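Local structure of GH127 beta-L-arabinofuranoside (Geobacillus stearothermophilus, 4QK0) at residues 296-307 against 355-366. The protein probably hydrolyses beta-L-arabinofuranosides, as a GH127 beta-L-arabinofuranosidase of a thermophilic bacterium, releasing L-arabinose from arabinose-containing sugars. Residues are numbered along the deposited sequence; the frame is centred on the assembly and turned at random.
Sequences WENVTKRQMYIT and KYADVMERALYN
W296 takes the edge of the Y356 ring on one face of its indole, and CG2 of T300 lies over the opposite face. The aromatic pair is T-shaped: Y356 CD1 comes 3.4 Å from W296 CE2, and the planes stand at 85°. At the indole edge, near its plane, lie the backbone O of K355 and E297 OE2. With CG of W296 anti to the backbone N (chi1 172°), the indole reaches across to helix 355-365, where its CH2 rests 3.7 Å from V359 CB. Replacing W296 by an alanine would probably strip the Y356 edge and V359 of their aromatic partner and open a gap between the helices.

Both helices lie in the GH127 catalytic domain, consistent with its (alpha/alpha)6 barrel. The axes of segments 296-302 and 355-365 come no nearer than 12.0 Å and cross at 48°, a spacing that the W296 indole spans. K355 NZ forms a salt bridge with E297 OE2 at 2.8 Å, from above the carboxylate plane. K301 NZ forms a second salt bridge to E297 OE2 (2.7 Å), and in this network the shared carboxylate probably offsets the closeness of the two ammonium groups.

Selenomethionine M304 lays SE 4.0 Å from V359 CG1, while its CE touches the R362 side chain. R362 bends at chi3, and its NH1 gives I306 O a somewhat bent 2.8 Å hydrogen bond, on a lone pair in the carbonyl plane; the oxygen lies somewhat out of the guanidinium plane. N366 CB packs against T307 O, and N366 ND2 turns back to hydrogen-bond R362 O, 2.8 Å away. V558 of strand 557-562 touches both I306 and R362, and Y613 of the second subunit packs on I306.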
loop_
_atom_site.group_PDB
_atom_site.type_symbol
_atom_site.label_atom_id
_atom_site.label_comp_id
_atom_site.label_asym_id
_atom_site.label_seq_id
_atom_site.Cartn_x
_atom_site.Cartn_y
_atom_site.Cartn_z
ATOM N N TRP A 296 9.214 19.830 15.638
ATOM C CA TRP A 296 8.737 20.668 14.574
ATOM C C TRP A 296 9.510 20.464 13.302
ATOM O O TRP A 296 8.940 20.385 12.213
ATOM C CB TRP A 296 8.860 22.145 14.950
ATOM C CG TRP A 296 8.564 23.030 13.814
ATOM C CD1 TRP A 296 9.431 23.626 12.996
ATOM C CD2 TRP A 296 7.272 23.366 13.347
ATOM N NE1 TRP A 296 8.771 24.332 12.039
ATOM C CE2 TRP A 296 7.437 24.191 12.244
ATOM C CE3 TRP A 296 5.995 23.078 13.795
ATOM C CZ2 TRP A 296 6.397 24.739 11.573
ATOM C CZ3 TRP A 296 4.950 23.575 13.136
ATOM C CH2 TRP A 296 5.141 24.408 12.003
ATOM N N GLU A 297 10.812 20.518 13.405
ATOM C CA GLU A 297 11.664 20.301 12.248
ATOM C C GLU A 297 11.451 18.899 11.669
ATOM O O GLU A 297 11.407 18.744 10.466
ATOM C CB GLU A 297 13.141 20.476 12.632
ATOM C CG GLU A 297 13.473 21.946 12.973
ATOM C CD GLU A 297 13.442 22.886 11.756
ATOM O OE1 GLU A 297 14.266 22.667 10.827
ATOM O OE2 GLU A 297 12.604 23.833 11.689
ATOM N N ASN A 298 11.316 17.881 12.523
ATOM C CA ASN A 298 11.132 16.560 12.015
ATOM C C ASN A 298 9.787 16.453 11.251
ATOM O O ASN A 298 9.730 15.903 10.146
ATOM C CB ASN A 298 11.160 15.545 13.102
ATOM C CG ASN A 298 11.088 14.114 12.541
ATOM O OD1 ASN A 298 10.138 13.365 12.783
ATOM N ND2 ASN A 298 12.150 13.714 11.842
ATOM N N VAL A 299 8.706 16.959 11.838
ATOM C CA VAL A 299 7.388 16.840 11.200
ATOM C C VAL A 299 7.382 17.621 9.886
ATOM O O VAL A 299 7.015 17.074 8.860
ATOM C CB VAL A 299 6.258 17.357 12.099
ATOM C CG1 VAL A 299 4.991 17.472 11.313
ATOM C CG2 VAL A 299 6.059 16.427 13.241
ATOM N N THR A 300 7.833 18.867 9.917
ATOM C CA THR A 300 7.563 19.777 8.840
ATOM C C THR A 300 8.634 19.716 7.772
ATOM O O THR A 300 8.395 20.175 6.677
ATOM C CB THR A 300 7.422 21.258 9.306
ATOM O OG1 THR A 300 8.652 21.725 9.863
ATOM C CG2 THR A 300 6.350 21.372 10.296
ATOM N N LYS A 301 9.810 19.221 8.094
ATOM C CA LYS A 301 10.828 19.060 7.088
ATOM C C LYS A 301 11.051 17.593 6.626
ATOM O O LYS A 301 11.865 17.342 5.744
ATOM C CB LYS A 301 12.134 19.643 7.573
ATOM C CG LYS A 301 11.949 21.165 7.697
ATOM C CD LYS A 301 13.132 22.084 7.391
ATOM C CE LYS A 301 12.707 23.553 7.573
ATOM N NZ LYS A 301 12.360 23.858 9.002
ATOM N N ARG A 302 10.414 16.636 7.281
ATOM C CA ARG A 302 10.606 15.241 6.887
ATOM C C ARG A 302 9.365 14.440 6.793
ATOM O O ARG A 302 9.414 13.443 6.129
ATOM C CB ARG A 302 11.605 14.564 7.811
ATOM C CG ARG A 302 12.902 15.314 7.804
ATOM C CD ARG A 302 14.004 14.536 8.393
ATOM N NE ARG A 302 15.292 15.159 8.122
ATOM C CZ ARG A 302 16.453 14.544 8.335
ATOM N NH1 ARG A 302 16.472 13.289 8.782
ATOM N NH2 ARG A 302 17.592 15.167 8.071
ATOM N N GLN A 303 8.275 14.823 7.462
ATOM C CA GLN A 303 7.073 13.966 7.494
ATOM C C GLN A 303 5.780 14.708 7.230
ATOM O O GLN A 303 4.753 14.383 7.784
ATOM C CB GLN A 303 6.970 13.185 8.772
ATOM C CG GLN A 303 8.168 12.263 9.004
ATOM C CD GLN A 303 7.873 11.273 10.117
ATOM O OE1 GLN A 303 7.067 10.358 9.965
ATOM N NE2 GLN A 303 8.456 11.517 11.300
HETATM N N MSE A 304 5.829 15.674 6.337
HETATM C CA MSE A 304 4.689 16.458 6.000
HETATM C C MSE A 304 4.506 16.513 4.509
HETATM O O MSE A 304 5.458 16.721 3.788
HETATM C CB MSE A 304 4.880 17.902 6.500
HETATM C CG MSE A 304 3.672 18.741 6.259
HETATM SE SE MSE A 304 3.911 20.662 6.762
HETATM C CE MSE A 304 5.155 21.205 5.419
ATOM N N TYR A 305 3.245 16.393 4.054
ATOM C CA TYR A 305 2.908 16.496 2.627
ATOM C C TYR A 305 2.861 17.940 2.188
ATOM O O TYR A 305 2.618 18.839 2.978
ATOM C CB TYR A 305 1.546 15.813 2.382
ATOM C CG TYR A 305 1.589 14.260 2.484
ATOM C CD1 TYR A 305 1.981 13.495 1.404
ATOM C CD2 TYR A 305 1.225 13.616 3.628
ATOM C CE1 TYR A 305 2.024 12.113 1.473
ATOM C CE2 TYR A 305 1.277 12.239 3.710
ATOM C CZ TYR A 305 1.660 11.480 2.595
ATOM O OH TYR A 305 1.744 10.079 2.704
ATOM N N ILE A 306 2.953 18.169 0.900
ATOM C CA ILE A 306 2.989 19.504 0.411
ATOM C C ILE A 306 1.666 20.261 0.709
ATOM O O ILE A 306 1.659 21.465 0.738
ATOM C CB ILE A 306 3.348 19.548 -1.077
ATOM C CG1 ILE A 306 3.680 20.966 -1.520
ATOM C CG2 ILE A 306 2.226 18.947 -1.909
ATOM C CD1 ILE A 306 4.153 21.098 -2.952
ATOM N N THR A 307 0.600 19.527 0.935
ATOM C CA THR A 307 -0.687 20.059 1.275
ATOM C C THR A 307 -0.841 20.442 2.768
ATOM O O THR A 307 -1.898 20.934 3.174
ATOM C CB THR A 307 -1.763 18.994 0.998
ATOM O OG1 THR A 307 -1.409 17.782 1.663
ATOM C CG2 THR A 307 -1.870 18.742 -0.481
ATOM N N LYS A 355 8.346 30.761 9.547
ATOM C CA LYS A 355 8.202 29.369 9.079
ATOM C C LYS A 355 7.046 28.648 9.740
ATOM O O LYS A 355 6.457 27.784 9.140
ATOM C CB LYS A 355 9.495 28.591 9.219
ATOM C CG LYS A 355 9.775 28.074 10.634
ATOM C CD LYS A 355 11.276 27.704 10.865
ATOM C CE LYS A 355 11.604 27.536 12.343
ATOM N NZ LYS A 355 12.501 26.431 12.663
ATOM N N TYR A 356 6.662 29.058 10.942
ATOM C CA TYR A 356 5.526 28.482 11.636
ATOM C C TYR A 356 4.244 28.914 10.971
ATOM O O TYR A 356 3.293 28.122 10.782
ATOM C CB TYR A 356 5.484 28.862 13.139
ATOM C CG TYR A 356 6.757 28.477 13.915
ATOM C CD1 TYR A 356 7.377 27.258 13.707
ATOM C CD2 TYR A 356 7.305 29.305 14.872
ATOM C CE1 TYR A 356 8.513 26.898 14.400
ATOM C CE2 TYR A 356 8.458 28.954 15.568
ATOM C CZ TYR A 356 9.067 27.769 15.313
ATOM O OH TYR A 356 10.180 27.391 16.008
ATOM N N ALA A 357 4.176 30.194 10.653
ATOM C CA ALA A 357 2.969 30.708 10.065
ATOM C C ALA A 357 2.855 30.238 8.614
ATOM O O ALA A 357 1.764 30.151 8.093
ATOM C CB ALA A 357 2.912 32.236 10.175
ATOM N N ASP A 358 3.981 29.974 7.979
ATOM C CA ASP A 358 4.037 29.453 6.618
ATOM C C ASP A 358 3.360 28.101 6.572
ATOM O O ASP A 358 2.486 27.890 5.723
ATOM C CB ASP A 358 5.463 29.346 6.100
ATOM C CG ASP A 358 6.071 30.711 5.763
ATOM O OD1 ASP A 358 5.333 31.756 5.604
ATOM O OD2 ASP A 358 7.312 30.729 5.605
ATOM N N VAL A 359 3.645 27.267 7.545
ATOM C CA VAL A 359 2.977 25.980 7.689
ATOM C C VAL A 359 1.509 26.116 8.026
ATOM O O VAL A 359 0.644 25.398 7.457
ATOM C CB VAL A 359 3.696 25.099 8.692
ATOM C CG1 VAL A 359 2.953 23.825 8.973
ATOM C CG2 VAL A 359 5.040 24.717 8.113
HETATM N N MSE A 360 1.196 26.991 8.967
HETATM C CA MSE A 360 -0.171 27.229 9.330
HETATM C C MSE A 360 -0.936 27.536 8.065
HETATM O O MSE A 360 -2.037 27.023 7.870
HETATM C CB MSE A 360 -0.200 28.448 10.286
HETATM C CG MSE A 360 -1.598 28.828 10.688
HETATM SE SE MSE A 360 -1.709 30.438 11.837
HETATM C CE MSE A 360 -0.933 29.605 13.273
ATOM N N GLU A 361 -0.385 28.440 7.235
ATOM C CA GLU A 361 -1.070 28.897 6.037
ATOM C C GLU A 361 -1.201 27.754 5.036
ATOM O O GLU A 361 -2.267 27.549 4.438
ATOM C CB GLU A 361 -0.309 30.062 5.446
ATOM C CG GLU A 361 -0.723 30.498 4.063
ATOM C CD GLU A 361 0.056 31.699 3.586
ATOM O OE1 GLU A 361 1.249 31.514 3.214
ATOM O OE2 GLU A 361 -0.528 32.833 3.537
ATOM N N ARG A 362 -0.121 26.984 4.848
ATOM C CA ARG A 362 -0.181 25.768 3.991
ATOM C C ARG A 362 -1.348 24.819 4.393
ATOM O O ARG A 362 -2.168 24.448 3.552
ATOM C CB ARG A 362 1.129 25.050 4.063
ATOM C CG ARG A 362 1.288 23.871 3.134
ATOM C CD ARG A 362 2.610 23.158 3.360
ATOM N NE ARG A 362 3.761 23.919 2.920
ATOM C CZ ARG A 362 4.054 24.191 1.651
ATOM N NH1 ARG A 362 3.303 23.732 0.626
ATOM N NH2 ARG A 362 5.136 24.888 1.366
ATOM N N ALA A 363 -1.474 24.514 5.667
ATOM C CA ALA A 363 -2.565 23.667 6.119
ATOM C C ALA A 363 -3.935 24.285 5.932
ATOM O O ALA A 363 -4.900 23.619 5.476
ATOM C CB ALA A 363 -2.391 23.245 7.546
ATOM N N LEU A 364 -4.009 25.574 6.180
ATOM C CA LEU A 364 -5.258 26.277 6.082
ATOM C C LEU A 364 -5.836 26.367 4.689
ATOM O O LEU A 364 -7.078 26.297 4.523
ATOM C CB LEU A 364 -5.120 27.704 6.636
ATOM C CG LEU A 364 -5.185 27.871 8.158
ATOM C CD1 LEU A 364 -4.894 29.348 8.492
ATOM C CD2 LEU A 364 -6.539 27.493 8.741
ATOM N N TYR A 365 -4.991 26.585 3.701
ATOM C CA TYR A 365 -5.453 26.802 2.342
ATOM C C TYR A 365 -5.390 25.510 1.483
ATOM O O TYR A 365 -5.643 25.561 0.246
ATOM C CB TYR A 365 -4.680 27.952 1.639
ATOM C CG TYR A 365 -4.984 29.356 2.194
ATOM C CD1 TYR A 365 -4.328 29.822 3.306
ATOM C CD2 TYR A 365 -5.974 30.154 1.649
ATOM C CE1 TYR A 365 -4.598 31.074 3.832
ATOM C CE2 TYR A 365 -6.259 31.415 2.159
ATOM C CZ TYR A 365 -5.567 31.869 3.266
ATOM O OH TYR A 365 -5.802 33.104 3.848
ATOM N N ASN A 366 -5.068 24.381 2.105
ATOM C CA ASN A 366 -4.870 23.127 1.349
ATOM C C ASN A 366 -5.450 21.967 2.067
ATOM O O ASN A 366 -6.625 21.704 1.928
ATOM C CB ASN A 366 -3.410 22.925 1.021
ATOM C CG ASN A 366 -2.864 24.062 0.152
ATOM O OD1 ASN A 366 -3.047 24.074 -1.071
ATOM N ND2 ASN A 366 -2.139 25.000 0.773
#